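Local coordinates for protein 5-cytosine DNA methyltransferase (Entamoeba histolytica, PDB 3QV2) that probably transfers a methyl group from S-adenosyl-L-methionine to carbon 5 of cytosine in tRNA or DNA, as a Dnmt2-like member of the C5-methyltransferase family, at residues P123-I128 with Y320-L325; Q151-D156 with L179-N184; G226-R231 with I253-I258. One frame throughout, in Å; residues are numbered along the deposited sequence.

Contact 1: residues P123-I128 with Y320-L325. With SO4 (sulfate ion), chain D.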
loop_
_atom_site.group_PDB
_atom_site.type_symbol
_atom_site.label_atom_id
_atom_site.label_comp_id
_atom_site.label_asym_id
_atom_site.label_seq_id
_atom_site.Cartn_x
_atom_site.Cartn_y
_atom_site.Cartn_z
ATOM N N PRO A 123 19.096 -0.572 11.655
ATOM C CA PRO A 123 17.898 0.245 11.876
ATOM C C PRO A 123 17.150 -0.232 13.114
ATOM O O PRO A 123 16.900 -1.429 13.255
ATOM C CB PRO A 123 17.062 -0.001 10.614
ATOM C CG PRO A 123 17.621 -1.250 10.005
ATOM C CD PRO A 123 19.076 -1.238 10.343
ATOM N N LYS A 124 16.811 0.692 14.005
ATOM C CA LYS A 124 16.136 0.337 15.249
ATOM C C LYS A 124 14.673 -0.043 15.028
ATOM O O LYS A 124 14.048 -0.654 15.893
ATOM C CB LYS A 124 16.248 1.477 16.264
ATOM C CG LYS A 124 17.681 1.816 16.648
ATOM C CD LYS A 124 17.739 2.987 17.614
ATOM C CE LYS A 124 19.175 3.330 17.974
ATOM N NZ LYS A 124 19.986 3.642 16.763
ATOM N N HIS A 125 14.134 0.323 13.869
ATOM C CA HIS A 125 12.763 -0.029 13.515
ATOM C C HIS A 125 12.661 -0.401 12.042
ATOM O O HIS A 125 13.216 0.281 11.181
ATOM C CB HIS A 125 11.801 1.120 13.831
ATOM C CG HIS A 125 11.719 1.458 15.288
ATOM N ND1 HIS A 125 12.607 2.314 15.904
ATOM C CD2 HIS A 125 10.858 1.053 16.249
ATOM C CE1 HIS A 125 12.294 2.422 17.182
ATOM N NE2 HIS A 125 11.238 1.666 17.419
ATOM N N ILE A 126 11.953 -1.491 11.761
ATOM C CA ILE A 126 11.705 -1.924 10.392
ATOM C C ILE A 126 10.225 -2.221 10.192
ATOM O O ILE A 126 9.597 -2.881 11.020
ATOM C CB ILE A 126 12.503 -3.188 10.036
ATOM C CG1 ILE A 126 13.997 -2.974 10.280
ATOM C CG2 ILE A 126 12.248 -3.589 8.589
ATOM C CD1 ILE A 126 14.841 -4.170 9.911
ATOM N N PHE A 127 9.673 -1.734 9.087
ATOM C CA PHE A 127 8.282 -2.001 8.753
ATOM C C PHE A 127 8.171 -2.535 7.330
ATOM O O PHE A 127 8.621 -1.896 6.379
ATOM C CB PHE A 127 7.435 -0.736 8.912
ATOM C CG PHE A 127 5.959 -0.976 8.783
ATOM C CD1 PHE A 127 5.171 -1.147 9.908
ATOM C CD2 PHE A 127 5.359 -1.035 7.537
ATOM C CE1 PHE A 127 3.811 -1.370 9.795
ATOM C CE2 PHE A 127 4.002 -1.258 7.415
ATOM C CZ PHE A 127 3.226 -1.425 8.546
ATOM N N ILE A 128 7.577 -3.715 7.191
ATOM C CA ILE A 128 7.403 -4.328 5.882
ATOM C C ILE A 128 5.927 -4.504 5.559
ATOM O O ILE A 128 5.134 -4.884 6.419
ATOM C CB ILE A 128 8.096 -5.700 5.803
ATOM C CG1 ILE A 128 9.507 -5.619 6.385
ATOM C CG2 ILE A 128 8.129 -6.197 4.365
ATOM C CD1 ILE A 128 10.242 -6.943 6.393
ATOM N N TYR A 320 2.235 1.274 16.793
ATOM C CA TYR A 320 2.599 0.130 17.617
ATOM C C TYR A 320 4.098 -0.136 17.525
ATOM O O TYR A 320 4.781 -0.253 18.543
ATOM C CB TYR A 320 1.813 -1.107 17.185
ATOM C CG TYR A 320 2.172 -2.365 17.941
ATOM C CD1 TYR A 320 1.843 -2.510 19.282
ATOM C CD2 TYR A 320 2.828 -3.414 17.311
ATOM C CE1 TYR A 320 2.166 -3.660 19.977
ATOM C CE2 TYR A 320 3.153 -4.568 17.996
ATOM C CZ TYR A 320 2.819 -4.686 19.328
ATOM O OH TYR A 320 3.141 -5.835 20.014
ATOM N N LEU A 321 4.598 -0.226 16.296
ATOM C CA LEU A 321 6.016 -0.459 16.040
ATOM C C LEU A 321 6.917 0.515 16.797
ATOM O O LEU A 321 7.994 0.142 17.260
ATOM C CB LEU A 321 6.303 -0.360 14.539
ATOM C CG LEU A 321 7.773 -0.377 14.111
ATOM C CD1 LEU A 321 8.426 -1.703 14.467
ATOM C CD2 LEU A 321 7.897 -0.102 12.621
ATOM N N PHE A 322 6.473 1.762 16.917
ATOM C CA PHE A 322 7.280 2.807 17.541
ATOM C C PHE A 322 6.879 3.106 18.985
ATOM O O PHE A 322 7.289 4.122 19.546
ATOM C CB PHE A 322 7.205 4.099 16.722
ATOM C CG PHE A 322 7.956 4.042 15.422
ATOM C CD1 PHE A 322 9.300 4.368 15.371
ATOM C CD2 PHE A 322 7.316 3.675 14.249
ATOM C CE1 PHE A 322 9.995 4.323 14.179
ATOM C CE2 PHE A 322 8.007 3.629 13.052
ATOM C CZ PHE A 322 9.348 3.953 13.018
ATOM N N ASP A 323 6.090 2.225 19.592
ATOM C CA ASP A 323 5.590 2.475 20.942
ATOM C C ASP A 323 6.684 2.355 22.004
ATOM O O ASP A 323 6.427 2.522 23.196
ATOM C CB ASP A 323 4.406 1.559 21.270
ATOM C CG ASP A 323 4.835 0.167 21.691
ATOM O OD1 ASP A 323 5.997 -0.211 21.442
ATOM O OD2 ASP A 323 3.996 -0.555 22.269
ATOM N N ASP A 324 7.904 2.067 21.564
ATOM C CA ASP A 324 9.043 1.999 22.471
ATOM C C ASP A 324 9.743 3.353 22.562
ATOM O O ASP A 324 10.713 3.511 23.301
ATOM C CB ASP A 324 10.033 0.919 22.021
ATOM C CG ASP A 324 10.633 1.207 20.657
ATOM O OD1 ASP A 324 9.960 1.860 19.836
ATOM O OD2 ASP A 324 11.780 0.779 20.404
ATOM N N LEU A 325 9.236 4.328 21.810
ATOM C CA LEU A 325 9.841 5.657 21.761
ATOM C C LEU A 325 9.129 6.667 22.661
ATOM O O LEU A 325 9.522 7.833 22.726
ATOM C CB LEU A 325 9.881 6.181 20.320
ATOM C CG LEU A 325 10.791 5.464 19.320
ATOM C CD1 LEU A 325 10.897 6.269 18.033
ATOM C CD2 LEU A 325 12.170 5.212 19.912
HETATM S S SO4 D . 20.215 7.139 15.949
HETATM O O1 SO4 D . 20.444 7.052 14.510
HETATM O O2 SO4 D . 18.977 6.449 16.304
HETATM O O3 SO4 D . 21.335 6.512 16.647
HETATM O O4 SO4 D . 20.111 8.543 16.336
HETATM O O HOH W 1 13.855 -0.353 18.697
#
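The imidazole of H125 lies in offset stack on the F322 ring, centroids 4.4 Å apart and planes inclined by 24°. F322 CD1 sits over the centre of the imidazole face, and CE1 makes the closest approach, 3.5 Å to H125 CG. On the opposite face, nearer the rim, is a water that donates to K124 O and D324 OD2. Chi1 of H125 (-63°) puts CG anti to its carbonyl carbon. The ring and the D324 carboxylate reach toward each other, tip to tip. H125 NE2 donates to the syn lone pair of D324 OD1 at 2.7 Å, almost straight and in the ring plane, although ring and carboxylate planes are 70° apart. A negative carboxylate here would be expected to favour a protonated histidine. At the ring edge L321 O lies 3.2 Å from H125 CD2, while L321 CD2 packs 3.8 Å from F127 CB and meets the F127 ring at its edge. Strand 125-130 runs between strands 79-82 and 172-178 in the central sheet of the Rossmann-like methyltransferase fold; helix 311-321 packs on one face, its I314, L317 and M318 against F127.

Contact 2: residues Q151-D156 with L179-N184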
loop_
_atom_site.group_PDB
_atom_site.type_symbol
_atom_site.label_atom_id
_atom_site.label_comp_id
_atom_site.label_asym_id
_atom_site.label_seq_id
_atom_site.Cartn_x
_atom_site.Cartn_y
_atom_site.Cartn_z
ATOM N N GLN A 151 19.174 -10.112 16.148
ATOM C CA GLN A 151 18.656 -9.615 17.424
ATOM C C GLN A 151 17.379 -8.775 17.332
ATOM O O GLN A 151 17.139 -7.914 18.178
ATOM C CB GLN A 151 19.741 -8.825 18.168
ATOM C CG GLN A 151 21.109 -9.496 18.190
ATOM C CD GLN A 151 21.099 -10.839 18.894
ATOM O OE1 GLN A 151 20.059 -11.300 19.363
ATOM N NE2 GLN A 151 22.263 -11.474 18.974
ATOM N N TYR A 152 16.560 -9.028 16.317
ATOM C CA TYR A 152 15.309 -8.295 16.154
ATOM C C TYR A 152 14.139 -9.004 16.825
ATOM O O TYR A 152 14.085 -10.232 16.868
ATOM C CB TYR A 152 14.989 -8.086 14.671
ATOM C CG TYR A 152 15.713 -6.922 14.032
ATOM C CD1 TYR A 152 15.169 -5.643 14.056
ATOM C CD2 TYR A 152 16.932 -7.102 13.399
ATOM C CE1 TYR A 152 15.824 -4.575 13.471
ATOM C CE2 TYR A 152 17.596 -6.042 12.811
ATOM C CZ TYR A 152 17.039 -4.782 12.849
ATOM O OH TYR A 152 17.695 -3.725 12.265
ATOM N N TYR A 153 13.207 -8.217 17.352
ATOM C CA TYR A 153 11.923 -8.738 17.803
ATOM C C TYR A 153 10.904 -8.497 16.697
ATOM O O TYR A 153 10.822 -7.397 16.151
ATOM C CB TYR A 153 11.478 -8.049 19.093
ATOM C CG TYR A 153 12.367 -8.344 20.278
ATOM C CD1 TYR A 153 12.082 -9.394 21.140
ATOM C CD2 TYR A 153 13.492 -7.572 20.535
ATOM C CE1 TYR A 153 12.891 -9.668 22.225
ATOM C CE2 TYR A 153 14.308 -7.838 21.617
ATOM C CZ TYR A 153 14.003 -8.886 22.459
ATOM O OH TYR A 153 14.814 -9.154 23.538
ATOM N N ILE A 154 10.130 -9.523 16.362
ATOM C CA ILE A 154 9.236 -9.442 15.215
ATOM C C ILE A 154 7.781 -9.742 15.554
ATOM O O ILE A 154 7.462 -10.800 16.098
ATOM C CB ILE A 154 9.687 -10.395 14.090
ATOM C CG1 ILE A 154 11.158 -10.163 13.749
ATOM C CG2 ILE A 154 8.814 -10.218 12.857
ATOM C CD1 ILE A 154 11.709 -11.136 12.730
ATOM N N LYS A 155 6.907 -8.795 15.229
ATOM C CA LYS A 155 5.471 -9.019 15.305
ATOM C C LYS A 155 4.834 -8.767 13.946
ATOM O O LYS A 155 5.137 -7.779 13.278
ATOM C CB LYS A 155 4.826 -8.130 16.368
ATOM C CG LYS A 155 5.150 -8.547 17.790
ATOM C CD LYS A 155 3.930 -8.438 18.686
ATOM C CE LYS A 155 4.231 -8.940 20.089
ATOM N NZ LYS A 155 4.688 -10.358 20.086
ATOM N N ASP A 156 3.951 -9.671 13.539
ATOM C CA ASP A 156 3.315 -9.580 12.232
ATOM C C ASP A 156 1.799 -9.715 12.333
ATOM O O ASP A 156 1.278 -10.249 13.312
ATOM C CB ASP A 156 3.884 -10.644 11.293
ATOM C CG ASP A 156 3.709 -12.050 11.834
ATOM O OD1 ASP A 156 3.426 -12.192 13.043
ATOM O OD2 ASP A 156 3.861 -13.015 11.057
ATOM N N LEU A 179 14.577 -3.587 17.654
ATOM C CA LEU A 179 15.597 -4.151 18.532
ATOM C C LEU A 179 15.156 -4.214 19.993
ATOM O O LEU A 179 15.846 -4.791 20.833
ATOM C CB LEU A 179 16.899 -3.359 18.402
ATOM C CG LEU A 179 17.453 -3.265 16.980
ATOM C CD1 LEU A 179 18.660 -2.346 16.936
ATOM C CD2 LEU A 179 17.806 -4.646 16.454
ATOM N N THR A 180 14.006 -3.619 20.291
ATOM C CA THR A 180 13.444 -3.685 21.635
ATOM C C THR A 180 12.209 -4.578 21.641
ATOM O O THR A 180 11.427 -4.564 20.691
ATOM C CB THR A 180 13.061 -2.292 22.161
ATOM O OG1 THR A 180 12.002 -1.752 21.362
ATOM C CG2 THR A 180 14.260 -1.356 22.115
ATOM N N PRO A 181 12.030 -5.362 22.711
ATOM C CA PRO A 181 10.857 -6.235 22.814
ATOM C C PRO A 181 9.570 -5.429 22.957
ATOM O O PRO A 181 9.590 -4.325 23.506
ATOM C CB PRO A 181 11.131 -7.041 24.087
ATOM C CG PRO A 181 12.045 -6.182 24.888
ATOM C CD PRO A 181 12.910 -5.474 23.888
ATOM N N PHE A 182 8.466 -5.974 22.456
ATOM C CA PHE A 182 7.170 -5.316 22.559
ATOM C C PHE A 182 6.532 -5.606 23.913
ATOM O O PHE A 182 6.170 -6.746 24.204
ATOM C CB PHE A 182 6.240 -5.781 21.435
ATOM C CG PHE A 182 6.734 -5.442 20.057
ATOM C CD1 PHE A 182 6.294 -4.299 19.411
ATOM C CD2 PHE A 182 7.636 -6.268 19.406
ATOM C CE1 PHE A 182 6.745 -3.986 18.141
ATOM C CE2 PHE A 182 8.091 -5.961 18.137
ATOM C CZ PHE A 182 7.644 -4.818 17.504
ATOM N N LYS A 183 6.399 -4.570 24.737
ATOM C CA LYS A 183 5.823 -4.720 26.070
ATOM C C LYS A 183 4.304 -4.825 26.030
ATOM O O LYS A 183 3.700 -5.509 26.855
ATOM C CB LYS A 183 6.231 -3.550 26.969
ATOM C CG LYS A 183 7.707 -3.513 27.318
ATOM C CD LYS A 183 8.003 -2.413 28.322
ATOM C CE LYS A 183 9.449 -2.468 28.775
ATOM N NZ LYS A 183 9.731 -1.472 29.843
ATOM N N ASN A 184 3.691 -4.142 25.068
ATOM C CA ASN A 184 2.237 -4.075 24.984
ATOM C C ASN A 184 1.666 -4.944 23.873
ATOM O O ASN A 184 2.309 -5.155 22.843
ATOM C CB ASN A 184 1.787 -2.628 24.781
ATOM C CG ASN A 184 2.482 -1.665 25.721
ATOM O OD1 ASN A 184 2.175 -1.612 26.911
ATOM N ND2 ASN A 184 3.423 -0.893 25.187
HETATM O O HOH W 2 17.911 -6.491 20.391
HETATM O O HOH W 3 5.710 -9.220 23.129
#
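Y152 offers a ring face to L179, whose CD2 methyl stands 3.5 Å from the ring centroid and only 10° off the normal, a well-centred CH-pi contact. L179 CB starts away from the other segment, and the branch turns back to it. Chi1 of -56° sets CG beside the backbone N, and the CD2 methyl is the bump, settled over the centre of the Y152 ring with Q151 O beside it. A second flat surface follows at Y153. This ring and P181 lie side by side, pointing the same way, and the pyrrolidine lies over one face, with P181 CA over the centre and P181 CB 3.8 Å from the centroid. P181 CD reaches Y153 CE2 at 3.6 Å, while L179 O lies at the edge of that ring, near its plane. Further along, the roles are exchanged, because F182 now supplies the flat surface and K155 the bump. The two side chains slide past each other in opposite directions; K155 CG rests over the F182 face, toward its rim, 3.7 Å from F182 CD2, and the F182 edge is turned to Y153 O. R178 and Y320 also meet F182, by cation-pi and ring stacking. Two waters close the ends: one donates to both Q151 O and L179 O, the other donates to F182 O and weakly accepts from K155 NZ. Y152 OH is spoken for by P123 O, and T180 OG1 by D324 OD2. Direct contact between the segments is therefore mainly apolar, made of aliphatic C-H groups on aromatic faces, with one water joining two carbonyls and another linking a carbonyl, weakly, to a lysine; such adhesion depends on shape more than on direction, and suits a loop folded along the outermost strand 153-159.

Contact 3: residues G226-R231 with I253-I258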
loop_
_atom_site.group_PDB
_atom_site.type_symbol
_atom_site.label_atom_id
_atom_site.label_comp_id
_atom_site.label_asym_id
_atom_site.label_seq_id
_atom_site.Cartn_x
_atom_site.Cartn_y
_atom_site.Cartn_z
ATOM N N GLY A 226 -23.157 0.951 -3.760
ATOM C CA GLY A 226 -23.793 2.249 -3.642
ATOM C C GLY A 226 -23.168 3.035 -2.506
ATOM O O GLY A 226 -22.342 2.508 -1.764
ATOM N N LYS A 227 -23.565 4.294 -2.362
ATOM C CA LYS A 227 -22.957 5.177 -1.372
ATOM C C LYS A 227 -23.075 4.655 0.057
ATOM O O LYS A 227 -22.367 5.123 0.951
ATOM C CB LYS A 227 -23.553 6.583 -1.468
ATOM C CG LYS A 227 -25.050 6.646 -1.212
ATOM C CD LYS A 227 -25.581 8.051 -1.437
ATOM C CE LYS A 227 -25.311 8.521 -2.858
ATOM N NZ LYS A 227 -25.846 9.889 -3.106
ATOM N N ASP A 228 -23.959 3.686 0.276
ATOM C CA ASP A 228 -24.201 3.174 1.624
ATOM C C ASP A 228 -23.730 1.734 1.838
ATOM O O ASP A 228 -23.697 1.251 2.971
ATOM C CB ASP A 228 -25.683 3.309 1.993
ATOM C CG ASP A 228 -26.084 4.745 2.273
ATOM O OD1 ASP A 228 -25.193 5.553 2.608
ATOM O OD2 ASP A 228 -27.287 5.063 2.164
ATOM N N ASP A 229 -23.361 1.054 0.756
ATOM C CA ASP A 229 -22.949 -0.347 0.838
ATOM C C ASP A 229 -21.760 -0.562 1.773
ATOM O O ASP A 229 -20.962 0.347 1.998
ATOM C CB ASP A 229 -22.654 -0.911 -0.553
ATOM C CG ASP A 229 -23.910 -1.362 -1.272
ATOM O OD1 ASP A 229 -24.436 -2.439 -0.924
ATOM O OD2 ASP A 229 -24.374 -0.646 -2.183
ATOM N N LYS A 230 -21.651 -1.774 2.308
ATOM C CA LYS A 230 -20.653 -2.093 3.328
ATOM C C LYS A 230 -19.238 -1.631 2.988
ATOM O O LYS A 230 -18.590 -0.957 3.791
ATOM C CB LYS A 230 -20.646 -3.595 3.632
ATOM C CG LYS A 230 -21.825 -4.066 4.464
ATOM C CD LYS A 230 -21.650 -5.516 4.890
ATOM C CE LYS A 230 -22.805 -5.984 5.765
ATOM N NZ LYS A 230 -22.623 -7.393 6.214
ATOM N N ARG A 231 -18.761 -1.993 1.801
ATOM C CA ARG A 231 -17.376 -1.721 1.441
ATOM C C ARG A 231 -17.135 -1.761 -0.066
ATOM O O ARG A 231 -17.991 -2.191 -0.838
ATOM C CB ARG A 231 -16.447 -2.728 2.125
ATOM C CG ARG A 231 -16.243 -4.015 1.337
ATOM C CD ARG A 231 -17.543 -4.789 1.161
ATOM N NE ARG A 231 -17.374 -5.927 0.261
ATOM C CZ ARG A 231 -17.709 -5.924 -1.027
ATOM N NH1 ARG A 231 -18.246 -4.842 -1.575
ATOM N NH2 ARG A 231 -17.513 -7.008 -1.765
ATOM N N ILE A 253 -27.267 5.874 -8.051
ATOM C CA ILE A 253 -28.725 5.864 -8.010
ATOM C C ILE A 253 -29.268 5.173 -6.761
ATOM O O ILE A 253 -30.322 5.548 -6.245
ATOM C CB ILE A 253 -29.323 5.215 -9.282
ATOM C CG1 ILE A 253 -29.694 6.291 -10.305
ATOM C CG2 ILE A 253 -30.548 4.382 -8.937
ATOM C CD1 ILE A 253 -28.533 7.170 -10.727
ATOM N N GLU A 254 -28.545 4.174 -6.267
ATOM C CA GLU A 254 -29.013 3.405 -5.118
ATOM C C GLU A 254 -28.038 3.436 -3.949
ATOM O O GLU A 254 -26.850 3.156 -4.119
ATOM C CB GLU A 254 -29.277 1.953 -5.522
ATOM C CG GLU A 254 -30.371 1.785 -6.558
ATOM C CD GLU A 254 -30.517 0.350 -7.023
ATOM O OE1 GLU A 254 -29.528 -0.410 -6.940
ATOM O OE2 GLU A 254 -31.622 -0.019 -7.472
ATOM N N PRO A 255 -28.540 3.781 -2.754
ATOM C CA PRO A 255 -27.736 3.723 -1.529
ATOM C C PRO A 255 -27.196 2.313 -1.325
ATOM O O PRO A 255 -26.016 2.130 -1.021
ATOM C CB PRO A 255 -28.750 4.060 -0.435
ATOM C CG PRO A 255 -29.776 4.886 -1.121
ATOM C CD PRO A 255 -29.890 4.314 -2.504
ATOM N N HIS A 256 -28.071 1.328 -1.495
ATOM C CA HIS A 256 -27.679 -0.073 -1.452
ATOM C C HIS A 256 -27.975 -0.712 -2.800
ATOM O O HIS A 256 -29.123 -1.045 -3.093
ATOM C CB HIS A 256 -28.446 -0.810 -0.353
ATOM C CG HIS A 256 -28.024 -0.439 1.035
ATOM N ND1 HIS A 256 -26.975 -1.052 1.681
ATOM C CD2 HIS A 256 -28.517 0.479 1.901
ATOM C CE1 HIS A 256 -26.834 -0.526 2.886
ATOM N NE2 HIS A 256 -27.757 0.404 3.043
ATOM N N PHE A 257 -26.947 -0.874 -3.626
ATOM C CA PHE A 257 -27.133 -1.482 -4.938
ATOM C C PHE A 257 -27.929 -2.778 -4.838
ATOM O O PHE A 257 -27.532 -3.711 -4.139
ATOM C CB PHE A 257 -25.789 -1.738 -5.620
ATOM C CG PHE A 257 -25.889 -2.585 -6.859
ATOM C CD1 PHE A 257 -26.248 -2.025 -8.074
ATOM C CD2 PHE A 257 -25.619 -3.943 -6.809
ATOM C CE1 PHE A 257 -26.338 -2.801 -9.213
ATOM C CE2 PHE A 257 -25.708 -4.726 -7.945
ATOM C CZ PHE A 257 -26.069 -4.154 -9.148
ATOM N N ILE A 258 -29.063 -2.825 -5.529
ATOM C CA ILE A 258 -29.860 -4.043 -5.589
ATOM C C ILE A 258 -29.499 -4.834 -6.842
ATOM O O ILE A 258 -29.600 -4.326 -7.958
ATOM C CB ILE A 258 -31.377 -3.750 -5.544
ATOM C CG1 ILE A 258 -31.827 -2.987 -6.791
ATOM C CG2 ILE A 258 -31.734 -2.976 -4.283
ATOM C CD1 ILE A 258 -33.308 -2.666 -6.807
HETATM O O HOH W 4 -25.486 5.620 -4.458
#
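D229 turns its CG anti to its own carbonyl carbon (chi1 -83°), and chi2 of -76° turns the carboxylate so that its OD2 receives two backbone N-H groups, one from each segment. F257 N donates to the syn lone pair of D229 OD2 at 3.0 Å. G226 N approaches the same oxygen from the anti side, somewhat out of the carboxylate plane, at 2.6 Å. One carboxylate oxygen thus ties the start of its own turn to the neighbouring loop, and the two donors would be expected to stabilise its negative charge. D228 brings CB over one face of the H256 imidazole, offset toward the rim and 4.0 Å from the ring centroid. Its carboxylate crosses P255 obliquely, D228 OD2 lying 3.1 Å from P255 CB. Main-chain contacts complete the join. D228 N donates to P255 O at 2.9 Å, a bent bond of 145°. G226 CA comes within 3.2 Å of E254 O in a CA-H...O contact, the backbones meeting closely at a residue without a side chain. Beside them a water accepts from K227 N and donates to E254 O. E254 OE1 also accepts from I258 N within its own loop, met from above the carboxylate plane, and K227 O is held from outside by S197 OG. Residues G226-D229 form a type I beta turn, closed by D229 N to G226 O, in which the aspartate at the fourth position also bonds back to the first amide. The turn follows strand 224-226 and the other loop follows its parallel partner 249-251, so the contact joins the loops leaving the same end of this small two-stranded sheet, away from the cofactor site.

In the fold
Contact 1 is buried, whereas contacts 2 and 3 lie at the surface. Contacts 1 and 2 adjoin, their centres 8 Å apart, and serve the same six-stranded sheet: two side-chain hydroxyls of contact 2 bond to contact 1, and R178 of strand 172-178 bonds to both. Contact 2 is nested in the chain loop that contact 1 closes. Contact 3, nested there too, lies on the opposite side of the chain's centre from contact 1, about 21 Å away at the nearest atoms, and joins loops of the separate two-stranded sheet. The chemistry follows place: a ring stack and histidine-carboxylate bond inside, aliphatic-aromatic packing along an edge strand, and backbone amides gathered by an aspartate between outlying loops.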